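Local coordinates for cell wall surface anchor family protein (Streptococcus agalactiae serogroup V, PDB 3PF2) that forms the backbone of a group B streptococcal pilus as its major pilin, a calcium-binding, wall-anchored shaft subunit represented here by its C-terminal fragment, at residues P7-K11 with Q116-D120; L33-I37 with A130-I134; D43-F47 with D163-P168; D75-I80 with K92-K96; T153-Y158 with K169-P173. All coordinates share one frame; numbering follows the deposited sequence.

Contact 1 of 5, residues P7-K11 with Q116-D120; sequences PKTDK and QDALD. With CA (calcium ion), chain B.
Gln116 NE2 is held by two acceptors: across the contact it donates to Thr9 O at 2.9 Å with an N-H...O angle of 176°, and within its own helix it donates to Asp120 OD1. Thr9 O lies in the plane of the Gln116 amide, whereas the NE2 donor stands above the carbonyl plane of Thr9. With both NE2 bonds close to the amide plane, the rotation of the Gln116 head is fixed; the bend at chi2 brings it back toward strand 9-13. The other end of the amide is bridged through water, since a water accepts from Thr9 N and donates to Gln116 OE1 at 2.7 Å.

Beside this polar clamp, Leu119 lays its CD2 methyl against the backbone, 3.3 Å from Lys8 O, and meets Asp10 CB. Asp10 CB points toward the helix, and CG, anti to the backbone N (chi1 176°), carries a carboxylate that chelates calcium through both oxygens, OD1 and OD2 each 2.5 Å from the metal. Lys11 O adds a 2.4 Å ligand, as do two waters; Asp12 and Asp19 complete the site. One of those waters donates to Asp120 O, so Asp120 reaches the metal's second shell. Asp120 OD1 comes within 3.3 Å of Asp10 CG, the two carboxylate planes 58° apart, while Asp120 OD2 pairs with Arg175 and Asp10 OD2 accepts from Lys34 NZ. Two neighbouring carboxylates are probably tolerated because calcium, Lys34 and Arg175 offset their charge, tying the helix to a metal-bearing edge strand whose Lys11 NZ forms an isopeptide bond with Asn152 CG.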
# COMPACT_ATOMS: atom_id res chain seq x y z
N PRO A 7 23.92 9.33 9.51
CA PRO A 7 22.61 8.63 9.48
C PRO A 7 22.54 7.31 8.68
O PRO A 7 23.04 7.24 7.56
CB PRO A 7 21.67 9.65 8.85
CG PRO A 7 22.32 10.99 9.12
CD PRO A 7 23.80 10.72 9.02
N LYS A 8 21.96 6.29 9.30
CA LYS A 8 21.56 5.07 8.60
C LYS A 8 20.06 5.20 8.42
O LYS A 8 19.37 5.73 9.29
CB LYS A 8 21.86 3.85 9.47
CG LYS A 8 23.32 3.42 9.47
CD LYS A 8 24.14 4.32 10.38
CE LYS A 8 25.59 3.93 10.36
NZ LYS A 8 26.37 5.09 10.87
N THR A 9 19.55 4.69 7.30
CA THR A 9 18.14 4.85 6.98
C THR A 9 17.48 3.51 6.69
O THR A 9 18.14 2.56 6.30
CB THR A 9 17.93 5.81 5.78
OG1 THR A 9 18.84 5.47 4.72
CG2 THR A 9 18.18 7.25 6.22
N ASP A 10 16.17 3.44 6.91
CA ASP A 10 15.39 2.25 6.57
C ASP A 10 13.97 2.71 6.33
O ASP A 10 13.57 3.79 6.77
CB ASP A 10 15.42 1.24 7.72
CG ASP A 10 14.54 0.02 7.46
OD1 ASP A 10 14.52 -0.47 6.33
OD2 ASP A 10 13.88 -0.47 8.39
N LYS A 11 13.17 1.87 5.66
CA LYS A 11 11.75 2.16 5.50
C LYS A 11 10.98 0.89 5.86
O LYS A 11 11.41 -0.22 5.55
CB LYS A 11 11.45 2.60 4.06
CG LYS A 11 10.06 3.22 3.83
CD LYS A 11 9.86 3.58 2.35
CE LYS A 11 8.48 4.21 2.10
NZ LYS A 11 8.36 4.78 0.72
N GLN A 116 22.61 -0.00 11.66
CA GLN A 116 21.65 -0.27 10.58
C GLN A 116 20.71 -1.43 10.93
O GLN A 116 19.52 -1.32 10.70
CB GLN A 116 22.38 -0.59 9.27
CG GLN A 116 21.46 -0.99 8.12
CD GLN A 116 20.79 0.21 7.48
OE1 GLN A 116 21.46 1.10 6.94
NE2 GLN A 116 19.46 0.25 7.53
N ASP A 117 21.26 -2.54 11.44
CA ASP A 117 20.42 -3.71 11.74
C ASP A 117 19.43 -3.42 12.88
O ASP A 117 18.28 -3.85 12.83
CB ASP A 117 21.24 -4.95 12.10
CG ASP A 117 22.16 -5.40 10.99
OD1 ASP A 117 21.77 -5.35 9.81
OD2 ASP A 117 23.29 -5.83 11.33
N ALA A 118 19.90 -2.70 13.91
CA ALA A 118 19.02 -2.29 15.02
C ALA A 118 17.89 -1.42 14.49
O ALA A 118 16.73 -1.57 14.90
CB ALA A 118 19.81 -1.55 16.12
N LEU A 119 18.23 -0.53 13.55
CA LEU A 119 17.22 0.34 12.95
C LEU A 119 16.19 -0.50 12.20
O LEU A 119 14.97 -0.33 12.39
CB LEU A 119 17.86 1.41 12.05
CG LEU A 119 16.84 2.39 11.47
CD1 LEU A 119 16.20 3.28 12.56
CD2 LEU A 119 17.44 3.23 10.34
N ASP A 120 16.69 -1.45 11.39
CA ASP A 120 15.85 -2.32 10.56
C ASP A 120 14.89 -3.13 11.42
O ASP A 120 13.77 -3.45 10.99
CB ASP A 120 16.70 -3.32 9.76
CG ASP A 120 17.53 -2.67 8.67
OD1 ASP A 120 17.35 -1.48 8.37
OD2 ASP A 120 18.37 -3.38 8.08
CA CA B . 12.49 -1.87 6.85
O HOH W 1 21.42 3.36 5.47
O HOH W 2 13.37 -3.68 8.15
O HOH W 3 13.27 -2.81 4.82

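Contact 2 of 5, residues L33-I37 with A130-I134; sequences LKSTI and AFLEI
Leu33 and Ile134 form a hydrogen-bonded pair in the antiparallel sheet of the Ig-like, Cna-type domain, where strand 29-35 runs beside strand 132-140 with local axes 4.8 Å apart and at 170°. Leu33 N donates to Ile134 O and Ile134 N returns a bond to Leu33 O; Ser35 and Leu132 repeat the exchange, with Leu132 N 2.8 Å from Ser35 O. Between these pairs Lys34 faces Glu133 as a non-hydrogen-bonded pair, and Lys34 CA makes a CA-H...O contact with Leu132 O.

The face carrying Leu33, Ser35, Leu132 and Ile134 is the tight one. Leu33 CB sits 3.9 Å from Ile134 CB, and Ile37 brings CD1 to 3.7 Å from Leu132 CB, while Phe47, Ile49 and Phe95 of the facing sheet close over these side chains. The face of Lys34 and Glu133 is looser: Glu133 is partly exposed and its OE1 accepts from Asn125 ND2, and Lys34 leads its ammonium away to Asp12 and Leu119 O. Past the paired strands a water bridges Ile37 N and Ala130 O. Phe131, its CG between the backbone N and carbonyl carbon (chi1 65°), sets CE1 3.8 Å from Lys34 CG.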
# COMPACT_ATOMS: atom_id res chain seq x y z
N LEU A 33 9.27 6.19 7.33
CA LEU A 33 10.62 6.58 6.92
C LEU A 33 11.43 6.72 8.19
O LEU A 33 11.03 7.43 9.12
CB LEU A 33 10.60 7.91 6.18
CG LEU A 33 10.09 8.03 4.72
CD1 LEU A 33 9.00 7.04 4.34
CD2 LEU A 33 9.72 9.47 4.32
N LYS A 34 12.57 6.04 8.25
CA LYS A 34 13.30 5.91 9.50
C LYS A 34 14.74 6.33 9.31
O LYS A 34 15.35 5.93 8.35
CB LYS A 34 13.27 4.46 10.01
CG LYS A 34 11.86 3.87 10.15
CD LYS A 34 11.88 2.34 9.95
CE LYS A 34 12.66 1.60 11.06
NZ LYS A 34 12.68 0.12 10.85
N SER A 35 15.28 7.09 10.25
CA SER A 35 16.71 7.44 10.21
C SER A 35 17.27 7.42 11.61
O SER A 35 16.63 7.86 12.55
CB SER A 35 16.91 8.85 9.66
OG SER A 35 18.29 9.15 9.57
N THR A 36 18.50 6.94 11.74
CA THR A 36 19.24 7.21 12.97
C THR A 36 19.59 8.70 13.05
O THR A 36 19.67 9.39 12.03
CB THR A 36 20.51 6.34 13.11
OG1 THR A 36 21.42 6.65 12.05
CG2 THR A 36 20.17 4.86 13.04
N ILE A 37 19.76 9.19 14.27
CA ILE A 37 20.09 10.58 14.51
C ILE A 37 21.37 10.62 15.36
O ILE A 37 21.44 9.95 16.38
CB ILE A 37 18.94 11.33 15.24
CG1 ILE A 37 17.67 11.41 14.38
CG2 ILE A 37 19.38 12.71 15.69
CD1 ILE A 37 17.82 12.15 13.03
N ALA A 130 16.02 5.51 20.60
CA ALA A 130 15.38 6.58 19.82
C ALA A 130 15.95 6.73 18.42
O ALA A 130 17.16 6.59 18.21
CB ALA A 130 15.49 7.92 20.55
N PHE A 131 15.06 7.06 17.49
CA PHE A 131 15.43 7.36 16.11
C PHE A 131 14.38 8.28 15.49
O PHE A 131 13.33 8.52 16.11
CB PHE A 131 15.61 6.06 15.30
CG PHE A 131 14.34 5.27 15.14
CD1 PHE A 131 13.53 5.46 14.01
CD2 PHE A 131 13.94 4.34 16.10
CE1 PHE A 131 12.33 4.75 13.85
CE2 PHE A 131 12.74 3.62 15.94
CZ PHE A 131 11.95 3.83 14.80
N LEU A 132 14.65 8.81 14.30
CA LEU A 132 13.71 9.67 13.60
C LEU A 132 12.71 8.82 12.83
O LEU A 132 13.08 8.00 11.99
CB LEU A 132 14.41 10.64 12.65
CG LEU A 132 13.51 11.55 11.80
CD1 LEU A 132 12.82 12.59 12.69
CD2 LEU A 132 14.27 12.26 10.67
N GLU A 133 11.43 9.02 13.15
CA GLU A 133 10.34 8.24 12.58
C GLU A 133 9.36 9.17 11.88
O GLU A 133 8.83 10.10 12.49
CB GLU A 133 9.65 7.44 13.68
CG GLU A 133 8.34 6.76 13.27
CD GLU A 133 7.59 6.19 14.46
OE1 GLU A 133 8.11 6.19 15.61
OE2 GLU A 133 6.47 5.69 14.24
N ILE A 134 9.14 8.92 10.59
CA ILE A 134 8.23 9.72 9.77
C ILE A 134 7.15 8.83 9.18
O ILE A 134 7.39 8.12 8.20
CB ILE A 134 8.96 10.47 8.61
CG1 ILE A 134 10.15 11.28 9.13
CG2 ILE A 134 7.96 11.34 7.82
CD1 ILE A 134 10.96 11.91 8.03
O HOH W 4 18.93 7.22 16.17

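Contact 3 of 5, residues D43-F47 with D163-P168; sequences DYEKF and DKADNP. With CA (calcium ion), chain C.
Glu45 reaches from the loop before strand 46-52 into residues 163-168 of the calcium-binding loop. Its CB points toward that loop; CG lies anti to the backbone carbonyl carbon (chi1 -51°), and the chain then runs extended, so that CG is 4.2 Å from the calcium ion and CD 3.3 Å. At the tip the two oxygens divide the work. OE1 binds the metal at 2.4 Å, and OE2 accepts from Lys164 N at 2.8 Å through its syn lone pair. One carboxylate therefore holds both the ion and the backbone that wraps it.

The loop supplies three further ligands within these residues: Asp163 OD1, Ala165 O and Asn167 OD1 all bind the ion. Asp163 is braced on two sides. Its OD1 accepts from Ala165 N, an Asx turn in which the donor comes from above the carboxylate plane, and its OD2 takes Asn167 ND2 at 2.9 Å through the syn lone pair, with OD2 near the Asn167 amide plane. The second bond orients the amide so that its oxygen, not its nitrogen, meets the metal. Asp159 and Thr161 complete the coordination.

Lys46 makes the outer part of the contact. Bent at chi3 and chi4, it passes CE 3.7 Å from Pro168 CG and forms a long salt bridge from NZ to Asp166 OD1 at 3.5 Å. The oxygen-only shell, with three acidic side chains among its ligands, suits a hard divalent cation; without it the close oxygens would probably repel, so calcium probably helps hold the loop against residues 45-46, together with the Lys164 N bond and the Lys46-Asp166 salt bridge.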
# COMPACT_ATOMS: atom_id res chain seq x y z
N ASP A 43 25.15 20.33 14.61
CA ASP A 43 26.13 20.79 13.62
C ASP A 43 25.64 20.75 12.18
O ASP A 43 26.22 21.39 11.30
CB ASP A 43 27.39 19.93 13.69
CG ASP A 43 28.20 20.13 14.95
OD1 ASP A 43 28.00 21.13 15.67
OD2 ASP A 43 29.05 19.25 15.22
N TYR A 44 24.57 20.00 11.92
CA TYR A 44 24.19 19.69 10.54
C TYR A 44 23.69 20.92 9.78
O TYR A 44 22.99 21.76 10.35
CB TYR A 44 23.15 18.54 10.51
CG TYR A 44 23.76 17.15 10.62
CD1 TYR A 44 24.67 16.82 11.64
CD2 TYR A 44 23.41 16.14 9.72
CE1 TYR A 44 25.22 15.54 11.75
CE2 TYR A 44 23.95 14.85 9.81
CZ TYR A 44 24.84 14.56 10.81
OH TYR A 44 25.38 13.30 10.89
N GLU A 45 24.07 21.01 8.50
CA GLU A 45 23.69 22.12 7.62
C GLU A 45 22.61 21.75 6.60
O GLU A 45 22.10 22.62 5.89
CB GLU A 45 24.94 22.67 6.92
CG GLU A 45 26.09 23.00 7.88
CD GLU A 45 27.30 23.60 7.18
OE1 GLU A 45 27.57 23.23 6.02
OE2 GLU A 45 28.00 24.45 7.80
N LYS A 46 22.26 20.46 6.55
CA LYS A 46 21.19 19.96 5.69
C LYS A 46 20.70 18.62 6.23
O LYS A 46 21.48 17.81 6.73
CB LYS A 46 21.68 19.76 4.25
CG LYS A 46 20.56 19.56 3.23
CD LYS A 46 21.06 19.07 1.88
CE LYS A 46 21.92 20.12 1.17
NZ LYS A 46 21.25 21.45 1.01
N PHE A 47 19.39 18.41 6.16
CA PHE A 47 18.81 17.11 6.51
C PHE A 47 17.49 17.07 5.76
O PHE A 47 16.45 17.51 6.26
CB PHE A 47 18.62 17.01 8.03
CG PHE A 47 18.42 15.60 8.52
CD1 PHE A 47 19.47 14.90 9.11
CD2 PHE A 47 17.18 14.98 8.43
CE1 PHE A 47 19.30 13.60 9.58
CE2 PHE A 47 16.99 13.68 8.89
CZ PHE A 47 18.06 12.99 9.47
N ASP A 163 30.94 23.48 8.26
CA ASP A 163 32.04 24.17 7.59
C ASP A 163 31.59 25.34 6.70
O ASP A 163 32.39 25.91 5.95
CB ASP A 163 32.90 23.16 6.81
CG ASP A 163 32.13 22.43 5.72
OD1 ASP A 163 30.89 22.61 5.62
OD2 ASP A 163 32.77 21.70 4.94
N LYS A 164 30.30 25.71 6.79
CA LYS A 164 29.73 26.78 5.97
C LYS A 164 29.81 26.49 4.47
O LYS A 164 29.78 27.41 3.63
CB LYS A 164 30.38 28.13 6.29
CG LYS A 164 30.40 28.47 7.75
CD LYS A 164 31.16 29.77 7.97
CE LYS A 164 31.66 29.86 9.39
NZ LYS A 164 32.28 31.20 9.64
N ALA A 165 29.92 25.21 4.14
CA ALA A 165 30.01 24.80 2.76
C ALA A 165 28.97 23.74 2.49
O ALA A 165 28.79 22.83 3.30
CB ALA A 165 31.41 24.27 2.46
N ASP A 166 28.29 23.88 1.35
CA ASP A 166 27.19 23.00 0.96
C ASP A 166 27.77 21.71 0.36
O ASP A 166 28.09 21.66 -0.83
CB ASP A 166 26.33 23.74 -0.08
CG ASP A 166 25.08 22.96 -0.48
OD1 ASP A 166 24.60 22.12 0.30
OD2 ASP A 166 24.57 23.22 -1.58
N ASN A 167 27.88 20.66 1.19
CA ASN A 167 28.52 19.40 0.79
C ASN A 167 27.81 18.16 1.37
O ASN A 167 28.39 17.41 2.16
CB ASN A 167 30.02 19.42 1.11
CG ASN A 167 30.33 20.06 2.45
OD1 ASN A 167 29.55 19.98 3.40
ND2 ASN A 167 31.51 20.69 2.54
N PRO A 168 26.55 17.95 0.97
CA PRO A 168 25.79 16.84 1.54
C PRO A 168 26.23 15.46 1.02
O PRO A 168 26.94 15.35 -0.01
CB PRO A 168 24.36 17.13 1.09
CG PRO A 168 24.54 17.85 -0.21
CD PRO A 168 25.73 18.74 0.04
CA CA C . 28.89 21.35 5.28

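Contact 4 of 5, residues D75-I80 with K92-K96; sequences DEHYTI and KITFK
Thr79 and Thr94 exchange two backbone bonds, Thr79 N to Thr94 O at 2.8 Å and Thr94 N to Thr79 O at 2.9 Å, as a hydrogen-bonded antiparallel pair. Lys96 N adds a straight bond to His77 O, 3.0 Å with an N-H...O angle of 176°. Farther out, the extended chain of Lys96 brings CD 3.5 Å from Glu76 O, which, like Tyr78 N, is buried here without a partner in the model, and ends in a weak NZ bond to Asp75 O at 3.3 Å; its CE meets Thr79 CG2, the side chains crossing at about a right angle.

These bonds join the two arms of the beta hairpin of strands 78-81 and 90-95, His77-Lys96 at its open end. The inward face of this sheet in the Ig-like domain holds the non-hydrogen-bonded pairs Tyr78-Phe95 and Ile80-Ile93. Tyr78 CB makes a CH-pi contact over one face of the Phe95 ring, 4.1 Å from the centroid. A chi1 of 67° carries the Tyr78 ring away from that face, leaving the ring planes oblique at 45°. Tyr78 CD1 lies 4.2 Å from Ile93 CG2, and beyond them Ile65 packs on Tyr78, while Phe47 meets the Phe95 ring edge-to-face.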
# COMPACT_ATOMS: atom_id res chain seq x y z
N ASP A 75 6.29 23.05 10.16
CA ASP A 75 6.60 24.48 10.01
C ASP A 75 7.38 25.11 11.17
O ASP A 75 7.81 26.26 11.07
CB ASP A 75 5.35 25.28 9.61
CG ASP A 75 4.84 24.89 8.22
OD1 ASP A 75 5.64 24.78 7.26
OD2 ASP A 75 3.61 24.69 8.09
N GLU A 76 7.57 24.37 12.26
CA GLU A 76 8.50 24.78 13.31
C GLU A 76 9.87 24.11 13.09
O GLU A 76 10.89 24.80 12.96
CB GLU A 76 7.93 24.44 14.70
CG GLU A 76 8.88 24.76 15.88
CD GLU A 76 8.29 24.42 17.24
OE1 GLU A 76 7.15 23.90 17.30
OE2 GLU A 76 8.96 24.67 18.27
N HIS A 77 9.87 22.78 13.03
CA HIS A 77 11.11 22.01 12.89
C HIS A 77 11.40 21.54 11.46
O HIS A 77 12.55 21.21 11.13
CB HIS A 77 11.10 20.79 13.81
CG HIS A 77 10.83 21.11 15.25
ND1 HIS A 77 11.74 21.75 16.06
CD2 HIS A 77 9.76 20.84 16.04
CE1 HIS A 77 11.23 21.88 17.27
NE2 HIS A 77 10.04 21.33 17.29
N TYR A 78 10.37 21.52 10.62
CA TYR A 78 10.47 20.95 9.27
C TYR A 78 9.39 21.49 8.35
O TYR A 78 8.37 22.00 8.81
CB TYR A 78 10.40 19.41 9.34
CG TYR A 78 9.05 18.85 9.78
CD1 TYR A 78 8.03 18.65 8.85
CD2 TYR A 78 8.81 18.49 11.10
CE1 TYR A 78 6.80 18.14 9.22
CE2 TYR A 78 7.55 17.95 11.50
CZ TYR A 78 6.57 17.80 10.54
OH TYR A 78 5.32 17.28 10.88
N THR A 79 9.60 21.35 7.04
CA THR A 79 8.59 21.68 6.03
C THR A 79 8.35 20.51 5.07
O THR A 79 9.21 19.66 4.86
CB THR A 79 8.98 22.93 5.19
OG1 THR A 79 10.05 22.61 4.30
CG2 THR A 79 9.39 24.09 6.10
N ILE A 80 7.16 20.50 4.49
CA ILE A 80 6.75 19.45 3.58
C ILE A 80 6.50 20.02 2.18
O ILE A 80 5.85 21.06 2.03
CB ILE A 80 5.47 18.77 4.12
CG1 ILE A 80 5.82 17.88 5.32
CG2 ILE A 80 4.74 18.00 3.01
CD1 ILE A 80 4.62 17.59 6.23
N LYS A 92 9.04 15.65 -0.47
CA LYS A 92 10.29 16.13 0.12
C LYS A 92 10.00 16.69 1.49
O LYS A 92 9.09 17.50 1.64
CB LYS A 92 10.93 17.19 -0.76
CG LYS A 92 12.34 17.57 -0.32
CD LYS A 92 12.78 18.85 -1.03
CE LYS A 92 13.11 18.63 -2.49
NZ LYS A 92 13.34 19.96 -3.14
N ILE A 93 10.75 16.24 2.50
CA ILE A 93 10.64 16.74 3.86
C ILE A 93 11.97 17.37 4.27
O ILE A 93 12.99 16.70 4.33
CB ILE A 93 10.22 15.65 4.87
CG1 ILE A 93 8.85 15.07 4.49
CG2 ILE A 93 10.23 16.19 6.32
CD1 ILE A 93 8.50 13.82 5.23
N THR A 94 11.93 18.67 4.54
CA THR A 94 13.14 19.44 4.81
C THR A 94 13.16 19.85 6.27
O THR A 94 12.29 20.59 6.74
CB THR A 94 13.21 20.69 3.90
OG1 THR A 94 13.07 20.29 2.53
CG2 THR A 94 14.52 21.44 4.09
N PHE A 95 14.16 19.34 6.99
CA PHE A 95 14.35 19.72 8.37
C PHE A 95 15.15 21.02 8.38
O PHE A 95 16.11 21.16 7.62
CB PHE A 95 14.98 18.57 9.18
CG PHE A 95 14.05 17.40 9.35
CD1 PHE A 95 13.85 16.48 8.31
CD2 PHE A 95 13.34 17.23 10.54
CE1 PHE A 95 12.97 15.41 8.45
CE2 PHE A 95 12.44 16.15 10.69
CZ PHE A 95 12.26 15.24 9.64
N LYS A 96 14.70 21.97 9.19
CA LYS A 96 15.20 23.35 9.10
C LYS A 96 16.59 23.45 9.71
O LYS A 96 16.75 23.19 10.89
CB LYS A 96 14.25 24.31 9.84
CG LYS A 96 12.85 24.40 9.27
CD LYS A 96 12.15 25.66 9.76
CE LYS A 96 10.82 25.84 9.06
NZ LYS A 96 10.34 27.25 9.12

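Contact 5 of 5, residues T153-Y158 with K169-P173; sequences TFELQY and KPSNP
The beta hairpin of strands 155-159 and 169-171 is joined here, with Leu156 opposite Ser171 and Tyr158 opposite Lys169. Each pair exchanges two backbone bonds; Ser171 N reaches Leu156 O at 2.8 Å, and Lys169 N likewise reaches Tyr158 O. Pro170, with no N-H to give, fits the non-hydrogen-bonded position facing Gln157, and its CA makes a CA-H...O contact with Leu156 O, CA to O 3.2 Å.

With chi1 near +67° the Tyr158 ring swings back over the neighbouring strand. Lys169 CB then lies over one ring face, a CH-pi contact 4.3 Å from the centroid, and the lysine chain continues past the phenol; Lys169 NZ and Tyr158 OH both meet Glu6. Strand 169-171 edges the second sheet of the Ig-like domain, and Ser171 OG ties it to Pro7 O, just before strand 9-13 of the other sheet, and to Thr9 OG1 on that strand. Gln157 NE2 donates to Glu155 OE2 at 2.9 Å from above the carboxylate plane. At the far end Pro173 CD sits over a face of the Phe154 ring, with Pro173 CG 3.8 Å from Phe154 CE2, and a water links Thr153 OG1 to Pro173 O at 2.6 Å from each.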
# COMPACT_ATOMS: atom_id res chain seq x y z
N THR A 153 11.05 3.49 -1.14
CA THR A 153 12.27 3.83 -0.45
C THR A 153 12.35 5.35 -0.46
O THR A 153 11.44 6.02 -0.95
CB THR A 153 13.50 3.17 -1.13
OG1 THR A 153 14.64 3.39 -0.31
CG2 THR A 153 13.73 3.71 -2.52
N PHE A 154 13.42 5.89 0.13
CA PHE A 154 13.63 7.32 0.11
C PHE A 154 15.11 7.57 0.19
O PHE A 154 15.89 6.65 0.46
CB PHE A 154 12.92 8.00 1.29
CG PHE A 154 13.46 7.62 2.63
CD1 PHE A 154 14.39 8.43 3.28
CD2 PHE A 154 13.02 6.46 3.27
CE1 PHE A 154 14.89 8.08 4.55
CE2 PHE A 154 13.50 6.10 4.52
CZ PHE A 154 14.45 6.92 5.18
N GLU A 155 15.52 8.82 -0.02
CA GLU A 155 16.92 9.18 0.14
C GLU A 155 17.02 10.33 1.10
O GLU A 155 16.26 11.29 1.01
CB GLU A 155 17.55 9.58 -1.18
CG GLU A 155 19.02 9.98 -1.01
CD GLU A 155 19.73 10.10 -2.32
OE1 GLU A 155 20.23 9.06 -2.80
OE2 GLU A 155 19.82 11.24 -2.85
N LEU A 156 17.96 10.23 2.03
CA LEU A 156 18.31 11.35 2.90
C LEU A 156 19.57 12.00 2.34
O LEU A 156 20.53 11.30 2.03
CB LEU A 156 18.55 10.86 4.33
CG LEU A 156 19.23 11.82 5.31
CD1 LEU A 156 18.33 13.03 5.58
CD2 LEU A 156 19.58 11.13 6.61
N GLN A 157 19.54 13.32 2.19
CA GLN A 157 20.75 14.09 1.89
C GLN A 157 21.06 14.84 3.17
O GLN A 157 20.26 15.64 3.63
CB GLN A 157 20.52 15.07 0.74
CG GLN A 157 20.50 14.44 -0.67
CD GLN A 157 21.88 14.03 -1.17
OE1 GLN A 157 22.88 14.70 -0.89
NE2 GLN A 157 21.94 12.94 -1.92
N TYR A 158 22.20 14.53 3.77
CA TYR A 158 22.56 15.17 5.04
C TYR A 158 23.92 15.85 4.91
O TYR A 158 24.81 15.37 4.19
CB TYR A 158 22.58 14.13 6.16
CG TYR A 158 23.67 13.09 6.04
CD1 TYR A 158 24.94 13.31 6.60
CD2 TYR A 158 23.44 11.89 5.36
CE1 TYR A 158 25.96 12.36 6.48
CE2 TYR A 158 24.45 10.92 5.25
CZ TYR A 158 25.69 11.17 5.81
OH TYR A 158 26.68 10.24 5.71
N LYS A 169 25.81 14.42 1.73
CA LYS A 169 26.05 13.03 1.36
C LYS A 169 24.72 12.30 1.45
O LYS A 169 23.86 12.69 2.25
CB LYS A 169 27.01 12.38 2.35
CG LYS A 169 28.41 13.03 2.44
CD LYS A 169 29.15 12.53 3.68
CE LYS A 169 29.65 11.11 3.50
NZ LYS A 169 30.43 10.63 4.67
N PRO A 170 24.57 11.21 0.67
CA PRO A 170 23.35 10.41 0.74
C PRO A 170 23.36 9.32 1.82
O PRO A 170 24.42 8.83 2.23
CB PRO A 170 23.29 9.77 -0.65
CG PRO A 170 24.74 9.54 -0.98
CD PRO A 170 25.48 10.74 -0.39
N SER A 171 22.15 8.97 2.29
CA SER A 171 21.92 7.74 3.04
C SER A 171 20.67 7.13 2.44
O SER A 171 19.69 7.83 2.18
CB SER A 171 21.73 8.01 4.53
OG SER A 171 21.44 6.80 5.24
N ASN A 172 20.70 5.81 2.22
CA ASN A 172 19.61 5.10 1.58
C ASN A 172 19.32 3.80 2.34
O ASN A 172 20.25 3.15 2.82
CB ASN A 172 19.97 4.76 0.12
CG ASN A 172 20.30 5.99 -0.72
OD1 ASN A 172 19.43 6.58 -1.35
ND2 ASN A 172 21.56 6.40 -0.70
N PRO A 173 18.03 3.41 2.43
CA PRO A 173 17.74 2.07 2.98
C PRO A 173 18.37 0.94 2.13
O PRO A 173 18.27 0.95 0.90
CB PRO A 173 16.21 1.99 2.92
CG PRO A 173 15.76 3.43 3.01
CD PRO A 173 16.79 4.17 2.17
O HOH W 5 16.87 2.15 -0.98

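Overall arrangement
Contact 2 has the largest share of buried residues, eight of nine, whereas contact 3 lies at the surface and contacts 1, 4 and 5 are partly buried. Contacts 1 and 2 reach one sheet through neighbouring strands 9-13 and 29-35, and contacts 3, 4 and 5 share the other, 4 and 5 at its outermost strands. Between the sheets the hydrophobic side chains of contacts 2 and 4 meet, as at Ile134 and Ile93, and Phe47 packs on residues of contacts 2 and 5. Backbone pairing dominates contacts 2, 4 and 5; calcium is bound directly by both segments of contact 3, but by only one in contact 1, where a glutamine bond and a metal-bound water reach the helix.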